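Local atomic coordinates of endo-beta-mannanase (Rhizomucor miehei, PDB entry 4QP0), a protein that probably hydrolyses internal beta-1,4-mannosidic linkages in mannans, galactomannans and glucomannans, as a secreted glycoside hydrolase of family 5. Residues G169-N174 with F252-L257; A197-I202 with S248-G253. All coordinates share one frame; numbering follows the deposited sequence.

Overall arrangement
Both contacts belong to one (beta/alpha)8 barrel and share F252 and G253, where a loop runs into strand 253-257. Interaction 1 lies inside the barrel, close to the centre of the chain, and joins the strands 167-171 and 253-257 through buried side chains, most of them polar. Interaction 2 sits about 10 Å away, centre to centre, on the outer layer, where helix 192-209 meets the loop before strand 253-257; it is a small aliphatic contact edged by S249 and the exposed K200. I172, which follows strand 167-171, bridges the two by packing against W198 and I202 of the helix. In these two contacts polar groups meet inside the barrel, and isoleucines between barrel and helix.

Interaction 1. Residues G169-N174 with F252-L257; sequences GWEIAN and FGTFHL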
ATOM      1  N   GLY A 169      -2.709   9.042  -2.884  1.00 29.49           N
ATOM      2  CA  GLY A 169      -1.373   9.324  -2.405  1.00 28.37           C
ATOM      3  C   GLY A 169      -0.413   8.241  -2.816  1.00 28.22           C
ATOM      4  O   GLY A 169      -0.830   7.177  -3.267  1.00 29.05           O
ATOM      5  N   TRP A 170       0.876   8.528  -2.658  1.00 27.45           N
ATOM      6  CA  TRP A 170       1.962   7.590  -2.973  1.00 26.49           C
ATOM      7  C   TRP A 170       2.448   6.792  -1.795  1.00 26.96           C
ATOM      8  O   TRP A 170       2.578   7.315  -0.690  1.00 27.96           O
ATOM      9  CB  TRP A 170       3.149   8.353  -3.544  1.00 25.07           C
ATOM     10  CG  TRP A 170       2.774   9.213  -4.712  1.00 23.60           C
ATOM     11  CD1 TRP A 170       2.714  10.598  -4.757  1.00 23.26           C
ATOM     12  CD2 TRP A 170       2.364   8.760  -6.048  1.00 23.40           C
ATOM     13  NE1 TRP A 170       2.314  11.031  -6.000  1.00 24.03           N
ATOM     14  CE2 TRP A 170       2.088   9.977  -6.825  1.00 23.80           C
ATOM     15  CE3 TRP A 170       2.215   7.519  -6.660  1.00 22.79           C
ATOM     16  CZ2 TRP A 170       1.680   9.927  -8.153  1.00 23.68           C
ATOM     17  CZ3 TRP A 170       1.811   7.479  -8.002  1.00 23.41           C
ATOM     18  CH2 TRP A 170       1.548   8.653  -8.730  1.00 23.56           C
ATOM     19  N   GLU A 171       2.744   5.516  -2.024  1.00 27.48           N
ATOM     20  CA  GLU A 171       3.423   4.707  -1.028  1.00 27.72           C
ATOM     21  C   GLU A 171       4.773   4.285  -1.567  1.00 28.09           C
ATOM     22  O   GLU A 171       4.875   3.806  -2.702  1.00 28.10           O
ATOM     23  CB  GLU A 171       2.599   3.475  -0.669  1.00 28.47           C
ATOM     24  CG  GLU A 171       1.203   3.792  -0.176  1.00 29.48           C
ATOM     25  CD  GLU A 171       0.640   2.696   0.695  1.00 29.71           C
ATOM     26  OE1 GLU A 171       0.722   1.505   0.305  1.00 29.73           O
ATOM     27  OE2 GLU A 171       0.124   3.037   1.780  1.00 29.29           O
ATOM     28  N   ILE A 172       5.801   4.465  -0.741  1.00 29.48           N
ATOM     29  CA  ILE A 172       7.196   4.168  -1.105  1.00 29.80           C
ATOM     30  C   ILE A 172       7.401   2.714  -1.552  1.00 30.85           C
ATOM     31  O   ILE A 172       7.850   2.458  -2.673  1.00 31.85           O
ATOM     32  CB  ILE A 172       8.165   4.489   0.060  1.00 29.80           C
ATOM     33  CG1 ILE A 172       8.178   5.997   0.348  1.00 29.03           C
ATOM     34  CG2 ILE A 172       9.568   3.971  -0.249  1.00 29.96           C
ATOM     35  CD1 ILE A 172       8.781   6.375   1.688  1.00 28.85           C
ATOM     36  N   ALA A 173       7.073   1.774  -0.666  1.00 30.96           N
ATOM     37  CA  ALA A 173       7.234   0.356  -0.936  1.00 31.02           C
ATOM     38  C   ALA A 173       6.264  -0.476  -0.111  1.00 31.43           C
ATOM     39  O   ALA A 173       5.826  -0.062   0.959  1.00 31.05           O
ATOM     40  CB  ALA A 173       8.661  -0.074  -0.648  1.00 31.68           C
ATOM     41  N   ASN A 174       5.942  -1.658  -0.619  1.00 31.17           N
ATOM     42  CA  ASN A 174       5.076  -2.585   0.084  1.00 32.60           C
ATOM     43  C   ASN A 174       5.849  -3.388   1.128  1.00 33.95           C
ATOM     44  O   ASN A 174       6.830  -4.065   0.811  1.00 33.67           O
ATOM     45  CB  ASN A 174       4.379  -3.515  -0.901  1.00 31.74           C
ATOM     46  CG  ASN A 174       3.362  -4.397  -0.236  1.00 31.87           C
ATOM     47  OD1 ASN A 174       2.503  -3.916   0.510  1.00 33.57           O
ATOM     48  ND2 ASN A 174       3.443  -5.699  -0.496  1.00 30.87           N
ATOM     49  N   PHE A 252       0.541  10.197   6.333  1.00 31.76           N
ATOM     50  CA  PHE A 252      -0.217   9.223   7.115  1.00 31.50           C
ATOM     51  C   PHE A 252       0.572   7.929   7.336  1.00 31.82           C
ATOM     52  O   PHE A 252       1.501   7.614   6.587  1.00 32.02           O
ATOM     53  CB  PHE A 252      -1.595   8.949   6.492  1.00 31.07           C
ATOM     54  CG  PHE A 252      -1.544   8.291   5.140  1.00 31.60           C
ATOM     55  CD1 PHE A 252      -1.594   6.911   5.023  1.00 30.91           C
ATOM     56  CD2 PHE A 252      -1.469   9.057   3.977  1.00 32.32           C
ATOM     57  CE1 PHE A 252      -1.547   6.304   3.778  1.00 31.50           C
ATOM     58  CE2 PHE A 252      -1.425   8.454   2.727  1.00 31.71           C
ATOM     59  CZ  PHE A 252      -1.463   7.077   2.628  1.00 31.56           C
ATOM     60  N   GLY A 253       0.209   7.202   8.389  1.00 31.42           N
ATOM     61  CA  GLY A 253       0.841   5.930   8.716  1.00 30.33           C
ATOM     62  C   GLY A 253       0.026   4.750   8.228  1.00 30.82           C
ATOM     63  O   GLY A 253      -1.210   4.815   8.138  1.00 31.53           O
ATOM     64  N   THR A 254       0.724   3.667   7.913  1.00 29.70           N
ATOM     65  CA  THR A 254       0.075   2.465   7.427  1.00 30.61           C
ATOM     66  C   THR A 254       0.463   1.264   8.261  1.00 29.63           C
ATOM     67  O   THR A 254       1.614   1.131   8.682  1.00 29.50           O
ATOM     68  CB  THR A 254       0.464   2.178   5.971  1.00 30.99           C
ATOM     69  OG1 THR A 254       1.863   2.441   5.807  1.00 31.08           O
ATOM     70  CG2 THR A 254      -0.315   3.068   5.027  1.00 30.43           C
ATOM     71  N   PHE A 255      -0.516   0.402   8.495  1.00 29.02           N
ATOM     72  CA  PHE A 255      -0.275  -0.904   9.081  1.00 28.92           C
ATOM     73  C   PHE A 255      -1.173  -2.008   8.496  1.00 29.79           C
ATOM     74  O   PHE A 255      -2.261  -1.754   7.960  1.00 29.76           O
ATOM     75  CB  PHE A 255      -0.330  -0.849  10.614  1.00 28.36           C
ATOM     76  CG  PHE A 255      -1.722  -0.798  11.194  1.00 27.66           C
ATOM     77  CD1 PHE A 255      -2.284  -1.928  11.775  1.00 27.21           C
ATOM     78  CD2 PHE A 255      -2.455   0.384  11.199  1.00 27.32           C
ATOM     79  CE1 PHE A 255      -3.552  -1.889  12.338  1.00 26.25           C
ATOM     80  CE2 PHE A 255      -3.730   0.431  11.761  1.00 27.11           C
ATOM     81  CZ  PHE A 255      -4.272  -0.706  12.336  1.00 26.29           C
ATOM     82  N   HIS A 256      -0.679  -3.236   8.589  1.00 30.45           N
ATOM     83  CA  HIS A 256      -1.345  -4.398   8.034  1.00 30.11           C
ATOM     84  C   HIS A 256      -1.706  -5.320   9.153  1.00 28.77           C
ATOM     85  O   HIS A 256      -1.146  -5.225  10.243  1.00 27.33           O
ATOM     86  CB  HIS A 256      -0.418  -5.102   7.046  1.00 31.64           C
ATOM     87  CG  HIS A 256      -0.009  -4.241   5.872  1.00 33.45           C
ATOM     88  ND1 HIS A 256       0.410  -4.761   4.706  1.00 34.20           N
ATOM     89  CD2 HIS A 256       0.007  -2.856   5.710  1.00 33.93           C
ATOM     90  CE1 HIS A 256       0.695  -3.761   3.849  1.00 34.21           C
ATOM     91  NE2 HIS A 256       0.451  -2.599   4.467  1.00 33.94           N
ATOM     92  N   LEU A 257      -2.655  -6.213   8.897  1.00 29.67           N
ATOM     93  CA  LEU A 257      -3.066  -7.211   9.881  1.00 29.29           C
ATOM     94  C   LEU A 257      -3.179  -8.603   9.263  1.00 29.59           C
ATOM     95  O   LEU A 257      -4.056  -8.860   8.440  1.00 29.11           O
ATOM     96  CB  LEU A 257      -4.371  -6.792  10.570  1.00 28.40           C
ATOM     97  CG  LEU A 257      -4.978  -7.733  11.627  1.00 28.42           C
ATOM     98  CD1 LEU A 257      -3.965  -8.073  12.716  1.00 26.88           C
ATOM     99  CD2 LEU A 257      -6.237  -7.126  12.233  1.00 26.98           C
TER
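E171 and T254 supply the nearest pair of CA atoms between the two segments, yet these stand 9.4 Å apart, about two strand spacings, consistent with strand 214-216 lying between strands 167-171 and 253-257 in the barrel. Contact is therefore left to side chains reaching across the interior. The E171 chain runs extended beyond CG, and its carboxylate arrives with OE2 3.3 Å from T254 CG2, the two side chains coming from opposite directions. This is a van der Waals touch: the polar end of E171 is held through OE1, which forms a salt bridge with R53 and a hydrogen bond with T106. T254 serves both neighbours, since its chi1 of 41° sends OG1 to the backbone N of G218 while the methyl CG2 meets the carboxylate. E171 OE2 also comes within 4.2 Å of F252 CE1, approaching the ring obliquely, with carboxylate and ring planes only 24° apart.

Further along, the amide of N174 extends towards H256, its CG swung opposite the main-chain nitrogen by a chi1 of -174°. N174 OD1 lies in the plane of the imidazole, at the edge, 3.8 Å from H256 CE1. That approach is only a packing contact; the hydrogen bonds go to others: R53 to OD1, N109 to ND2, and E175 and E292 to ND1 and NE2 of H256. Asparagine and histidine suit this place because each has two polar atoms to spend, fixing the rotation of amide and ring. The successive N174 and E175 form the Asn-Glu pair known at the end of the fourth barrel strand in clan A glycoside hydrolases. Together with R53 and the glutamates E292 and E293 of strand 289-294, the pair is consistent with the active-site end of a family 5 (beta/alpha)8 barrel.

Interaction 2. Residues A197-I202 with S248-G253; sequences AWIKEI and SSIDFG
K200 O is hydrogen-bonded with the hydroxyl of S203, one turn further along helix 192-209, and that hydroxyl also makes a weak hydrogen bond with S249 OG on the loop. K200 O and S249 OG themselves stand 4.2 Å apart, too far to bond directly, so S203 mediates between them; its OG is hydrogen-bonded with the backbone oxygen of I199 as well. Serine fits the loop side because it is short enough for the CA atoms of K200 and S249 to stand 6.9 Å apart, and its hydroxyl can meet that of S203. A chi1 of -161° swings the S249 hydroxyl out towards the helix.

The apolar half of the contact is a meeting of two isoleucines that cross at about a right angle. The branch methyl CG2 of I199 touches the end of the I250 chain, CD1, at 3.8 Å. Both side chains also pack on V217, so the three beta-branched residues form one patch between helix and barrel, next to strand 214-216. K200 points its CB away from the loop, and its amine pairs with E204 along the exposed side of the helix, as suits a long charged residue at the border.

Beyond the isoleucines the loop is tied down by other bonds: D251 OD2 holds both K207 of the same helix, in a salt bridge, and the backbone N of V215. With no direct hydrogen bond between the two segments, this is a small, mainly aliphatic contact whose polar tie runs through S203; its chemistry implies a position fixed by packing on V217 and by the bonds of neighbouring residues.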
ATOM      1  N   ALA A 197      15.965   6.146   7.728  1.00 31.53           N
ATOM      2  CA  ALA A 197      16.673   7.148   6.926  1.00 30.25           C
ATOM      3  C   ALA A 197      16.400   6.990   5.420  1.00 28.50           C
ATOM      4  O   ALA A 197      16.233   7.973   4.703  1.00 26.16           O
ATOM      5  CB  ALA A 197      18.167   7.119   7.223  1.00 31.20           C
ATOM      6  N   TRP A 198      16.336   5.749   4.954  1.00 28.91           N
ATOM      7  CA  TRP A 198      15.958   5.475   3.574  1.00 30.13           C
ATOM      8  C   TRP A 198      14.553   5.929   3.303  1.00 31.51           C
ATOM      9  O   TRP A 198      14.269   6.492   2.249  1.00 32.27           O
ATOM     10  CB  TRP A 198      16.119   3.990   3.267  1.00 30.89           C
ATOM     11  CG  TRP A 198      15.565   3.580   1.926  1.00 31.54           C
ATOM     12  CD1 TRP A 198      16.146   3.759   0.677  1.00 31.88           C
ATOM     13  CD2 TRP A 198      14.289   2.901   1.657  1.00 32.91           C
ATOM     14  NE1 TRP A 198      15.343   3.256  -0.316  1.00 32.26           N
ATOM     15  CE2 TRP A 198      14.218   2.723   0.201  1.00 33.52           C
ATOM     16  CE3 TRP A 198      13.246   2.436   2.444  1.00 32.96           C
ATOM     17  CZ2 TRP A 198      13.133   2.115  -0.415  1.00 32.91           C
ATOM     18  CZ3 TRP A 198      12.162   1.814   1.814  1.00 34.10           C
ATOM     19  CH2 TRP A 198      12.110   1.656   0.421  1.00 34.19           C
ATOM     20  N   ILE A 199      13.662   5.711   4.266  1.00 33.60           N
ATOM     21  CA  ILE A 199      12.267   6.165   4.157  1.00 35.38           C
ATOM     22  C   ILE A 199      12.204   7.686   4.109  1.00 36.24           C
ATOM     23  O   ILE A 199      11.372   8.254   3.401  1.00 37.07           O
ATOM     24  CB  ILE A 199      11.416   5.673   5.349  1.00 35.94           C
ATOM     25  CG1 ILE A 199      11.309   4.139   5.352  1.00 37.34           C
ATOM     26  CG2 ILE A 199      10.046   6.351   5.369  1.00 35.68           C
ATOM     27  CD1 ILE A 199      10.426   3.556   4.265  1.00 39.58           C
ATOM     28  N   LYS A 200      13.086   8.331   4.871  1.00 36.09           N
ATOM     29  CA  LYS A 200      13.109   9.785   4.992  1.00 36.39           C
ATOM     30  C   LYS A 200      13.383  10.447   3.643  1.00 37.74           C
ATOM     31  O   LYS A 200      12.573  11.259   3.178  1.00 38.39           O
ATOM     32  CB  LYS A 200      14.152  10.210   6.032  1.00 36.95           C
ATOM     33  CG  LYS A 200      14.203  11.701   6.332  1.00 36.40           C
ATOM     34  CD  LYS A 200      15.162  11.972   7.478  1.00 37.09           C
ATOM     35  CE  LYS A 200      15.065  13.407   7.971  1.00 37.63           C
ATOM     36  NZ  LYS A 200      15.781  14.346   7.069  1.00 35.62           N
ATOM     37  N   GLU A 201      14.503  10.081   3.011  1.00 36.80           N
ATOM     38  CA  GLU A 201      14.941  10.742   1.781  1.00 36.51           C
ATOM     39  C   GLU A 201      14.096  10.406   0.552  1.00 34.50           C
ATOM     40  O   GLU A 201      13.913  11.252  -0.321  1.00 35.15           O
ATOM     41  CB  GLU A 201      16.432  10.487   1.512  1.00 39.22           C
ATOM     42  CG  GLU A 201      16.745   9.191   0.782  1.00 41.07           C
ATOM     43  CD  GLU A 201      18.165   9.156   0.255  1.00 44.39           C
ATOM     44  OE1 GLU A 201      18.834   8.111   0.432  1.00 45.55           O
ATOM     45  OE2 GLU A 201      18.616  10.169  -0.329  1.00 44.48           O
ATOM     46  N   ILE A 202      13.591   9.177   0.479  1.00 33.83           N
ATOM     47  CA  ILE A 202      12.683   8.788  -0.601  1.00 33.21           C
ATOM     48  C   ILE A 202      11.370   9.563  -0.501  1.00 32.40           C
ATOM     49  O   ILE A 202      10.880  10.084  -1.501  1.00 32.78           O
ATOM     50  CB  ILE A 202      12.423   7.263  -0.629  1.00 34.01           C
ATOM     51  CG1 ILE A 202      13.712   6.493  -0.978  1.00 33.33           C
ATOM     52  CG2 ILE A 202      11.303   6.909  -1.601  1.00 32.69           C
ATOM     53  CD1 ILE A 202      14.337   6.840  -2.313  1.00 33.21           C
ATOM     54  N   SER A 248       8.182  14.464   8.976  1.00 34.41           N
ATOM     55  CA  SER A 248       7.300  15.494   8.422  1.00 34.63           C
ATOM     56  C   SER A 248       7.000  15.212   6.954  1.00 34.28           C
ATOM     57  O   SER A 248       6.041  15.738   6.389  1.00 34.35           O
ATOM     58  CB  SER A 248       7.936  16.875   8.580  1.00 36.52           C
ATOM     59  OG  SER A 248       9.275  16.855   8.116  1.00 38.58           O
ATOM     60  N   SER A 249       7.822  14.359   6.352  1.00 33.80           N
ATOM     61  CA  SER A 249       7.678  13.962   4.960  1.00 33.20           C
ATOM     62  C   SER A 249       6.641  12.849   4.734  1.00 31.80           C
ATOM     63  O   SER A 249       6.344  12.501   3.590  1.00 30.99           O
ATOM     64  CB  SER A 249       9.035  13.504   4.442  1.00 34.62           C
ATOM     65  OG  SER A 249       9.058  13.517   3.035  1.00 38.54           O
ATOM     66  N   ILE A 250       6.120  12.290   5.824  1.00 31.40           N
ATOM     67  CA  ILE A 250       5.113  11.219   5.793  1.00 30.14           C
ATOM     68  C   ILE A 250       3.785  11.771   6.311  1.00 29.70           C
ATOM     69  O   ILE A 250       3.691  12.196   7.465  1.00 29.25           O
ATOM     70  CB  ILE A 250       5.548  10.016   6.672  1.00 29.71           C
ATOM     71  CG1 ILE A 250       6.938   9.484   6.263  1.00 29.47           C
ATOM     72  CG2 ILE A 250       4.491   8.918   6.659  1.00 30.54           C
ATOM     73  CD1 ILE A 250       6.963   8.583   5.042  1.00 29.16           C
ATOM     74  N   ASP A 251       2.758  11.757   5.469  1.00 30.19           N
ATOM     75  CA  ASP A 251       1.471  12.380   5.820  1.00 31.20           C
ATOM     76  C   ASP A 251       0.539  11.494   6.629  1.00 31.05           C
ATOM     77  O   ASP A 251      -0.189  11.987   7.490  1.00 30.82           O
ATOM     78  CB  ASP A 251       0.749  12.869   4.569  1.00 32.02           C
ATOM     79  CG  ASP A 251       1.574  13.858   3.773  1.00 33.38           C
ATOM     80  OD1 ASP A 251       1.985  14.900   4.340  1.00 34.73           O
ATOM     81  OD2 ASP A 251       1.809  13.590   2.580  1.00 32.07           O
ATOM     82  N   PHE A 252       0.541  10.197   6.333  1.00 31.76           N
ATOM     83  CA  PHE A 252      -0.217   9.223   7.115  1.00 31.50           C
ATOM     84  C   PHE A 252       0.572   7.929   7.336  1.00 31.82           C
ATOM     85  O   PHE A 252       1.501   7.614   6.587  1.00 32.02           O
ATOM     86  CB  PHE A 252      -1.595   8.949   6.492  1.00 31.07           C
ATOM     87  CG  PHE A 252      -1.544   8.291   5.140  1.00 31.60           C
ATOM     88  CD1 PHE A 252      -1.594   6.911   5.023  1.00 30.91           C
ATOM     89  CD2 PHE A 252      -1.469   9.057   3.977  1.00 32.32           C
ATOM     90  CE1 PHE A 252      -1.547   6.304   3.778  1.00 31.50           C
ATOM     91  CE2 PHE A 252      -1.425   8.454   2.727  1.00 31.71           C
ATOM     92  CZ  PHE A 252      -1.463   7.077   2.628  1.00 31.56           C
ATOM     93  N   GLY A 253       0.209   7.202   8.389  1.00 31.42           N
ATOM     94  CA  GLY A 253       0.841   5.930   8.716  1.00 30.33           C
ATOM     95  C   GLY A 253       0.026   4.750   8.228  1.00 30.82           C
ATOM     96  O   GLY A 253      -1.210   4.815   8.138  1.00 31.53           O
TER